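Local coordinates for protein cystathionine gamma-lyase (Saccharomyces cerevisiae, PDB 1N8P) that is a pyridoxal-5'-phosphate-dependent enzyme of the Cys/Met metabolism family, which binds pyridoxal-5'-phosphate in an assembly of four protein chains, at residues I86-P91 against Q228-A233; A261-K266 against E375-L380; L328-E333 against E339-V344. All blocks are in the same frame, centred on the assembly; numbering follows the deposited sequence.

Contact 1. Residues I86-P91 against Q228-A233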
loop_
_atom_site.group_PDB
_atom_site.type_symbol
_atom_site.label_atom_id
_atom_site.label_comp_id
_atom_site.label_asym_id
_atom_site.label_seq_id
_atom_site.Cartn_x
_atom_site.Cartn_y
_atom_site.Cartn_z
ATOM N N ILE A 86 21.364 -17.828 8.973
ATOM C CA ILE A 86 21.896 -18.622 10.062
ATOM C C ILE A 86 22.914 -19.655 9.554
ATOM O O ILE A 86 23.962 -19.863 10.171
ATOM C CB ILE A 86 20.782 -19.351 10.831
ATOM C CG1 ILE A 86 19.778 -18.348 11.404
ATOM C CG2 ILE A 86 21.398 -20.153 11.976
ATOM C CD1 ILE A 86 18.657 -19.010 12.288
ATOM N N LEU A 87 22.626 -20.300 8.434
ATOM C CA LEU A 87 23.561 -21.270 7.928
ATOM C C LEU A 87 24.840 -20.642 7.373
ATOM O O LEU A 87 25.910 -21.238 7.453
ATOM C CB LEU A 87 22.895 -22.119 6.862
ATOM C CG LEU A 87 21.769 -23.010 7.377
ATOM C CD1 LEU A 87 21.036 -23.632 6.210
ATOM C CD2 LEU A 87 22.321 -24.096 8.265
ATOM N N GLN A 88 24.754 -19.443 6.809
ATOM C CA GLN A 88 25.945 -18.823 6.242
ATOM C C GLN A 88 26.761 -18.119 7.310
ATOM O O GLN A 88 27.862 -17.653 7.040
ATOM C CB GLN A 88 25.566 -17.852 5.111
ATOM C CG GLN A 88 24.942 -16.537 5.544
ATOM C CD GLN A 88 24.094 -15.887 4.435
ATOM O OE1 GLN A 88 23.713 -14.713 4.532
ATOM N NE2 GLN A 88 23.785 -16.657 3.386
ATOM N N SER A 89 26.221 -18.045 8.522
ATOM C CA SER A 89 26.931 -17.417 9.624
ATOM C C SER A 89 27.819 -18.501 10.227
ATOM O O SER A 89 28.671 -18.224 11.083
ATOM C CB SER A 89 25.959 -16.877 10.695
ATOM O OG SER A 89 25.422 -17.905 11.522
ATOM N N LEU A 90 27.623 -19.737 9.776
ATOM C CA LEU A 90 28.430 -20.840 10.279
ATOM C C LEU A 90 29.853 -20.792 9.720
ATOM O O LEU A 90 30.105 -20.202 8.668
ATOM C CB LEU A 90 27.801 -22.196 9.928
ATOM C CG LEU A 90 26.514 -22.629 10.627
ATOM C CD1 LEU A 90 26.261 -24.074 10.281
ATOM C CD2 LEU A 90 26.609 -22.438 12.119
ATOM N N PRO A 91 30.804 -21.418 10.429
ATOM C CA PRO A 91 32.184 -21.411 9.943
ATOM C C PRO A 91 32.278 -22.285 8.696
ATOM O O PRO A 91 31.672 -23.355 8.643
ATOM C CB PRO A 91 32.957 -21.974 11.125
ATOM C CG PRO A 91 31.972 -22.946 11.722
ATOM C CD PRO A 91 30.682 -22.179 11.686
ATOM N N GLN A 228 23.138 -9.961 12.307
ATOM C CA GLN A 228 22.647 -8.701 11.758
ATOM C C GLN A 228 23.651 -8.234 10.701
ATOM O O GLN A 228 23.281 -7.536 9.741
ATOM C CB GLN A 228 22.529 -7.634 12.848
ATOM C CG GLN A 228 22.598 -6.205 12.328
ATOM C CD GLN A 228 22.597 -5.170 13.443
ATOM O OE1 GLN A 228 21.550 -4.800 13.967
ATOM N NE2 GLN A 228 23.782 -4.710 13.820
ATOM N N PHE A 229 24.926 -8.614 10.878
ATOM C CA PHE A 229 25.945 -8.214 9.922
ATOM C C PHE A 229 25.533 -8.831 8.601
ATOM O O PHE A 229 25.147 -8.117 7.694
ATOM C CB PHE A 229 27.353 -8.691 10.323
ATOM C CG PHE A 229 28.434 -8.304 9.321
ATOM C CD1 PHE A 229 29.079 -7.074 9.399
ATOM C CD2 PHE A 229 28.769 -9.156 8.269
ATOM C CE1 PHE A 229 30.036 -6.699 8.446
ATOM C CE2 PHE A 229 29.723 -8.780 7.315
ATOM C CZ PHE A 229 30.353 -7.552 7.404
ATOM N N LEU A 230 25.590 -10.156 8.504
ATOM C CA LEU A 230 25.189 -10.848 7.276
ATOM C C LEU A 230 23.947 -10.181 6.670
ATOM O O LEU A 230 23.884 -9.940 5.455
ATOM C CB LEU A 230 24.870 -12.319 7.569
ATOM C CG LEU A 230 26.046 -13.261 7.819
ATOM C CD1 LEU A 230 25.564 -14.540 8.430
ATOM C CD2 LEU A 230 26.754 -13.553 6.504
ATOM N N GLN A 231 22.977 -9.866 7.532
ATOM C CA GLN A 231 21.725 -9.235 7.115
ATOM C C GLN A 231 22.004 -7.979 6.311
ATOM O O GLN A 231 21.585 -7.855 5.158
ATOM C CB GLN A 231 20.873 -8.867 8.335
ATOM C CG GLN A 231 19.525 -8.220 8.016
ATOM C CD GLN A 231 19.044 -7.334 9.151
ATOM O OE1 GLN A 231 17.858 -7.280 9.458
ATOM N NE2 GLN A 231 19.977 -6.618 9.779
ATOM N N ASN A 232 22.721 -7.046 6.926
ATOM C CA ASN A 232 23.028 -5.796 6.264
ATOM C C ASN A 232 23.837 -6.002 4.989
ATOM O O ASN A 232 23.656 -5.290 4.009
ATOM C CB ASN A 232 23.793 -4.890 7.217
ATOM C CG ASN A 232 24.185 -3.591 6.579
ATOM O OD1 ASN A 232 23.396 -2.658 6.541
ATOM N ND2 ASN A 232 25.411 -3.523 6.056
ATOM N N ALA A 233 24.708 -7.001 4.993
ATOM C CA ALA A 233 25.586 -7.255 3.852
ATOM C C ALA A 233 25.010 -8.086 2.726
ATOM O O ALA A 233 25.396 -7.902 1.573
ATOM C CB ALA A 233 26.928 -7.892 4.330
#
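Leu-230 presses against Gln-88 and Ser-89 in a small, wholly van der Waals contact that joins helix 221-234 to the 86-91 segment, where helix 79-88 gives way to a loop. Both helices belong to the pyridoxal-5'-phosphate-binding domain of the fold-type I (aspartate aminotransferase-like) architecture, built round a mixed sheet of seven strands: helix 79-88 leads from strand 72-76 to strand 95-99, and helix 221-234 follows strand 214-218. Only 147 Å² is buried between the segments, and no hydrogen bond crosses. Gln-88 CG lies 3.6 Å from both CD1 and CD2 of Leu-230; CD1 also reaches Ser-89 CB, at 3.3 Å, and CD2 reaches Gln-88 OE1, at 3.8 Å. Gln-88 has CG between its backbone N and carbonyl carbon (chi1 74°), which turns it toward Leu-230, and the extended chain runs on past the leucine in the opposite direction. Neighbouring turns of helix 221-234 widen the patch, Leu-227 packing on Ser-89 and Ile-234 on Gln-88; Asn-115 of the second subunit also packs on Gln-88, bringing the contact close to a subunit boundary. Ser-89 turns its hydroxyl back to its own segment: OG donates to Ile-86 O at 2.8 Å, tilted 29° from the carbonyl plane, while its CB meets the leucine.

Contact 2. Residues A261-K266 against E375-L380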
loop_
_atom_site.group_PDB
_atom_site.type_symbol
_atom_site.label_atom_id
_atom_site.label_comp_id
_atom_site.label_asym_id
_atom_site.label_seq_id
_atom_site.Cartn_x
_atom_site.Cartn_y
_atom_site.Cartn_z
ATOM N N ALA A 261 -6.739 -22.550 18.333
ATOM C CA ALA A 261 -6.350 -23.681 19.162
ATOM C C ALA A 261 -7.569 -24.379 19.820
ATOM O O ALA A 261 -7.713 -25.602 19.715
ATOM C CB ALA A 261 -5.317 -23.213 20.223
ATOM N N LEU A 262 -8.433 -23.627 20.507
ATOM C CA LEU A 262 -9.618 -24.239 21.112
ATOM C C LEU A 262 -10.341 -25.009 20.002
ATOM O O LEU A 262 -10.688 -26.163 20.161
ATOM C CB LEU A 262 -10.590 -23.189 21.687
ATOM C CG LEU A 262 -10.150 -21.974 22.516
ATOM C CD1 LEU A 262 -11.393 -21.471 23.146
ATOM C CD2 LEU A 262 -9.104 -22.261 23.590
ATOM N N SER A 263 -10.550 -24.375 18.860
ATOM C CA SER A 263 -11.231 -25.044 17.775
ATOM C C SER A 263 -10.587 -26.337 17.337
ATOM O O SER A 263 -11.271 -27.334 17.228
ATOM C CB SER A 263 -11.368 -24.110 16.582
ATOM O OG SER A 263 -12.403 -23.175 16.826
ATOM N N ALA A 264 -9.278 -26.317 17.085
ATOM C CA ALA A 264 -8.535 -27.510 16.639
ATOM C C ALA A 264 -8.577 -28.620 17.672
ATOM O O ALA A 264 -8.601 -29.792 17.329
ATOM C CB ALA A 264 -7.082 -27.154 16.312
ATOM N N ASN A 265 -8.581 -28.243 18.942
ATOM C CA ASN A 265 -8.662 -29.212 20.007
ATOM C C ASN A 265 -10.043 -29.840 19.956
ATOM O O ASN A 265 -10.154 -31.055 19.956
ATOM C CB ASN A 265 -8.442 -28.542 21.360
ATOM C CG ASN A 265 -8.682 -29.488 22.523
ATOM O OD1 ASN A 265 -9.824 -29.728 22.920
ATOM N ND2 ASN A 265 -7.603 -30.041 23.066
ATOM N N LYS A 266 -11.089 -29.014 19.909
ATOM C CA LYS A 266 -12.457 -29.513 19.853
ATOM C C LYS A 266 -12.733 -30.316 18.583
ATOM O O LYS A 266 -13.690 -31.097 18.526
ATOM C CB LYS A 266 -13.468 -28.369 19.965
ATOM C CG LYS A 266 -13.842 -27.987 21.382
ATOM C CD LYS A 266 -14.928 -26.927 21.391
ATOM C CE LYS A 266 -16.170 -27.401 20.636
ATOM N NZ LYS A 266 -17.302 -26.424 20.705
ATOM N N GLU A 375 -12.945 -19.117 11.987
ATOM C CA GLU A 375 -14.386 -19.098 11.716
ATOM C C GLU A 375 -15.053 -19.734 12.946
ATOM O O GLU A 375 -14.365 -20.185 13.843
ATOM C CB GLU A 375 -14.722 -19.926 10.461
ATOM C CG GLU A 375 -13.916 -19.604 9.169
ATOM C CD GLU A 375 -12.591 -20.323 9.123
ATOM O OE1 GLU A 375 -12.020 -20.470 8.027
ATOM O OE2 GLU A 375 -12.103 -20.739 10.185
ATOM N N ASP A 376 -16.378 -19.780 12.993
ATOM C CA ASP A 376 -17.059 -20.390 14.122
ATOM C C ASP A 376 -16.596 -21.860 14.338
ATOM O O ASP A 376 -16.303 -22.573 13.381
ATOM C CB ASP A 376 -18.565 -20.333 13.896
ATOM C CG ASP A 376 -19.347 -20.867 15.081
ATOM O OD1 ASP A 376 -19.258 -22.065 15.369
ATOM O OD2 ASP A 376 -20.050 -20.090 15.744
ATOM N N THR A 377 -16.513 -22.310 15.589
ATOM C CA THR A 377 -16.071 -23.678 15.879
ATOM C C THR A 377 -17.016 -24.767 15.392
ATOM O O THR A 377 -16.581 -25.734 14.791
ATOM C CB THR A 377 -15.852 -23.923 17.383
ATOM O OG1 THR A 377 -14.744 -23.152 17.849
ATOM C CG2 THR A 377 -15.550 -25.388 17.628
ATOM N N ASP A 378 -18.302 -24.625 15.694
ATOM C CA ASP A 378 -19.298 -25.606 15.280
ATOM C C ASP A 378 -19.441 -25.669 13.762
ATOM O O ASP A 378 -19.552 -26.757 13.184
ATOM C CB ASP A 378 -20.640 -25.309 15.937
ATOM C CG ASP A 378 -20.637 -25.606 17.433
ATOM O OD1 ASP A 378 -20.191 -26.709 17.842
ATOM O OD2 ASP A 378 -21.090 -24.735 18.207
ATOM N N ASP A 379 -19.425 -24.512 13.107
ATOM C CA ASP A 379 -19.525 -24.481 11.654
ATOM C C ASP A 379 -18.390 -25.318 11.033
ATOM O O ASP A 379 -18.556 -25.961 9.991
ATOM C CB ASP A 379 -19.394 -23.047 11.162
ATOM C CG ASP A 379 -20.501 -22.164 11.629
ATOM O OD1 ASP A 379 -21.254 -22.552 12.525
ATOM O OD2 ASP A 379 -20.603 -21.059 11.097
ATOM N N LEU A 380 -17.224 -25.284 11.672
ATOM C CA LEU A 380 -16.061 -26.006 11.189
ATOM C C LEU A 380 -16.135 -27.464 11.601
ATOM O O LEU A 380 -15.823 -28.358 10.818
ATOM C CB LEU A 380 -14.804 -25.366 11.737
ATOM C CG LEU A 380 -14.442 -23.971 11.241
ATOM C CD1 LEU A 380 -13.372 -23.376 12.167
ATOM C CD2 LEU A 380 -13.961 -24.035 9.797
#
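Ser-263 and Thr-377 both hold their hydroxyl opposite their own carbonyl carbon and beside their backbone N (chi1 -76° and -67°), and the two oxygens meet between the helices. Ser-263 OG and Thr-377 OG1 are 2.6 Å apart in a hydrogen bond in which either could be the donor. The same threonine rotamer places CG2 opposite the backbone N, where it reaches the chain of Lys-266 one turn further along helix 253-271. Lys-266 bends at chi3 (57°) and crosses Thr-377 at about a right angle, with CE 3.7 Å from CG2. Thr-377 thus works with both branches, one polar and one apolar, and is the centre of a contact that buries 196 Å² in all. Beyond the methyl, Lys-266 NZ stands 4.1 Å from Asp-378 OD1; this is too long for a salt bridge, though the opposite charges would probably attract weakly where both side chains are exposed.

Thr-377 opens helix 377-392, and Asp-376 just before it is the N-cap. Its OD1 accepts from Asp-378 N at 2.8 Å and from Asp-379 N at 3.3 Å, both weak bonds, which cap the first turn from which Thr-377 projects. This first turn also lies at a subunit boundary: Asp-379 OD2 accepts from Lys-7 N of the third subunit and is hydrogen-bonded to Thr-10 OG1 of that subunit.

Within the C-terminal domain, the contact joins the start of helix 377-392 to the middle of helix 253-271. Nearby, Ala-264 packs on Val-372, just after strand 367-371, while Leu-380 packs on Phe-329 and Ser-340, next to strands 330-331 and 341-343.

Contact 3. Residues L328-E333 against E339-V344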
loop_
_atom_site.group_PDB
_atom_site.type_symbol
_atom_site.label_atom_id
_atom_site.label_comp_id
_atom_site.label_asym_id
_atom_site.label_seq_id
_atom_site.Cartn_x
_atom_site.Cartn_y
_atom_site.Cartn_z
ATOM N N LEU A 328 -15.912 -25.126 4.112
ATOM C CA LEU A 328 -15.246 -24.089 4.883
ATOM C C LEU A 328 -13.715 -24.153 4.856
ATOM O O LEU A 328 -13.064 -23.112 4.809
ATOM C CB LEU A 328 -15.771 -24.120 6.321
ATOM C CG LEU A 328 -17.264 -23.801 6.455
ATOM C CD1 LEU A 328 -17.639 -23.672 7.918
ATOM C CD2 LEU A 328 -17.566 -22.503 5.703
ATOM N N PHE A 329 -13.128 -25.349 4.900
ATOM C CA PHE A 329 -11.665 -25.448 4.833
ATOM C C PHE A 329 -11.302 -25.291 3.381
ATOM O O PHE A 329 -12.058 -25.678 2.514
ATOM C CB PHE A 329 -11.160 -26.794 5.366
ATOM C CG PHE A 329 -11.274 -26.922 6.848
ATOM C CD1 PHE A 329 -12.505 -27.039 7.446
ATOM C CD2 PHE A 329 -10.148 -26.870 7.648
ATOM C CE1 PHE A 329 -12.620 -27.104 8.825
ATOM C CE2 PHE A 329 -10.254 -26.931 9.026
ATOM C CZ PHE A 329 -11.500 -27.048 9.610
ATOM N N THR A 330 -10.145 -24.733 3.096
ATOM C CA THR A 330 -9.787 -24.528 1.709
ATOM C C THR A 330 -8.541 -25.266 1.296
ATOM O O THR A 330 -7.480 -25.105 1.886
ATOM C CB THR A 330 -9.668 -23.018 1.422
ATOM O OG1 THR A 330 -10.980 -22.444 1.492
ATOM C CG2 THR A 330 -9.071 -22.749 0.082
ATOM N N LEU A 331 -8.689 -26.091 0.265
ATOM C CA LEU A 331 -7.585 -26.883 -0.247
ATOM C C LEU A 331 -6.536 -25.971 -0.856
ATOM O O LEU A 331 -6.794 -25.273 -1.835
ATOM C CB LEU A 331 -8.103 -27.871 -1.288
ATOM C CG LEU A 331 -7.119 -28.899 -1.823
ATOM C CD1 LEU A 331 -6.683 -29.824 -0.711
ATOM C CD2 LEU A 331 -7.794 -29.675 -2.926
ATOM N N ALA A 332 -5.348 -25.977 -0.258
ATOM C CA ALA A 332 -4.233 -25.148 -0.713
ATOM C C ALA A 332 -2.972 -25.551 0.039
ATOM O O ALA A 332 -2.951 -26.565 0.726
ATOM C CB ALA A 332 -4.539 -23.697 -0.449
ATOM N N GLU A 333 -1.910 -24.772 -0.122
ATOM C CA GLU A 333 -0.666 -25.016 0.587
ATOM C C GLU A 333 -0.671 -23.980 1.684
ATOM O O GLU A 333 -1.642 -23.269 1.856
ATOM C CB GLU A 333 0.557 -24.816 -0.311
ATOM C CG GLU A 333 0.811 -25.947 -1.304
ATOM C CD GLU A 333 1.423 -27.177 -0.665
ATOM O OE1 GLU A 333 0.851 -27.694 0.327
ATOM O OE2 GLU A 333 2.481 -27.631 -1.161
ATOM N N GLU A 339 -7.989 -17.945 7.696
ATOM C CA GLU A 339 -9.033 -18.795 7.150
ATOM C C GLU A 339 -8.560 -20.249 7.069
ATOM O O GLU A 339 -7.443 -20.531 6.654
ATOM C CB GLU A 339 -9.438 -18.283 5.768
ATOM C CG GLU A 339 -8.443 -18.570 4.644
ATOM C CD GLU A 339 -7.236 -17.651 4.619
ATOM O OE1 GLU A 339 -7.451 -16.429 4.507
ATOM O OE2 GLU A 339 -6.087 -18.161 4.691
ATOM N N SER A 340 -9.423 -21.167 7.482
ATOM C CA SER A 340 -9.125 -22.599 7.464
ATOM C C SER A 340 -8.548 -23.140 6.154
ATOM O O SER A 340 -8.929 -22.720 5.065
ATOM C CB SER A 340 -10.387 -23.381 7.806
ATOM O OG SER A 340 -10.845 -23.026 9.092
ATOM N N LEU A 341 -7.616 -24.079 6.277
ATOM C CA LEU A 341 -6.997 -24.700 5.112
ATOM C C LEU A 341 -6.739 -26.182 5.344
ATOM O O LEU A 341 -6.662 -26.640 6.467
ATOM C CB LEU A 341 -5.685 -24.002 4.767
ATOM C CG LEU A 341 -5.808 -22.511 4.428
ATOM C CD1 LEU A 341 -4.474 -22.033 3.881
ATOM C CD2 LEU A 341 -6.904 -22.264 3.402
ATOM N N LEU A 342 -6.640 -26.955 4.281
ATOM C CA LEU A 342 -6.354 -28.358 4.474
ATOM C C LEU A 342 -5.498 -28.841 3.311
ATOM O O LEU A 342 -5.621 -28.379 2.186
ATOM C CB LEU A 342 -7.648 -29.149 4.652
ATOM C CG LEU A 342 -8.329 -29.859 3.504
ATOM C CD1 LEU A 342 -9.521 -30.579 4.064
ATOM C CD2 LEU A 342 -8.743 -28.883 2.434
ATOM N N GLU A 343 -4.583 -29.748 3.608
ATOM C CA GLU A 343 -3.662 -30.241 2.593
ATOM C C GLU A 343 -3.318 -31.712 2.830
ATOM O O GLU A 343 -3.585 -32.255 3.904
ATOM C CB GLU A 343 -2.410 -29.348 2.627
ATOM C CG GLU A 343 -1.216 -29.849 1.901
ATOM C CD GLU A 343 -0.093 -30.215 2.846
ATOM O OE1 GLU A 343 -0.367 -30.667 3.976
ATOM O OE2 GLU A 343 1.074 -30.068 2.447
ATOM N N VAL A 344 -2.764 -32.359 1.812
ATOM C CA VAL A 344 -2.359 -33.763 1.900
ATOM C C VAL A 344 -0.857 -33.784 1.685
ATOM O O VAL A 344 -0.396 -33.985 0.573
ATOM C CB VAL A 344 -3.012 -34.608 0.794
ATOM C CG1 VAL A 344 -2.501 -36.034 0.870
ATOM C CG2 VAL A 344 -4.529 -34.563 0.927
#
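Thr-330 O is gripped twice by the neighbouring strand: Leu-342 N donates to it at 3.1 Å, with an N-H...O angle of 155°, and Leu-341 CA lies 3.3 Å away in a CA-H...O contact. The parallel pairing continues on either side of this oxygen, with Thr-330 N bonded to Ser-340 O at 3.1 Å and Ala-332 N giving a weak bond to Leu-342 O. Ser-340 CB sits over one face of the Phe-329 ring, a CH-pi contact 3.8 Å from the centroid and 22° off the normal, while Leu-341 O lies at the ring edge. Ser-340 OG is bonded to Gly-373 N. Leu-331 and Leu-342 share the sheet face toward helix 316-325; Leu-331, with CG anti to its N (chi1 -173°), brings CD1 to 3.9 Å from Leu-342 CD2. Glu-333 OE1 and Glu-343 OE2 stand 3.2 Å apart, two acceptors without a bond. Thr-349 OG1 is hydrogen-bonded to Glu-343 OE2 and more weakly to Glu-333 OE1, and a salt bridge from Glu-343 OE1 to Arg-369 would probably offset part of the negative charge. Leu-331 also makes backbone hydrogen bonds to the second subunit. Two short parallel strands beside otherwise antiparallel ones, with 330-331 outermost within this chain, complete the five-stranded mixed sheet in the C-terminal domain of a fold-type I pyridoxal-5'-phosphate enzyme.

Overall arrangement
From the N terminus, contact 1 comes first, closing a loop of 136 residues that holds most of the seven-stranded sheet. It is complete before contact 2 opens at 261-266, so the two are in series, on opposite sides of the chain's centre and 41 Å apart between centres. Contact 2 then spans 108 residues of the C-terminal domain, and contact 3 falls within that span as a tight excursion of five residues between paired strands. Contacts 2 and 3 touch: Glu-375 OE1 probably bonds to Ser-340 N, tying the approach to helix 377-392 to the five-stranded sheet. Contacts 1 and 3 both reach the second subunit, contacts 2 and 3 the third.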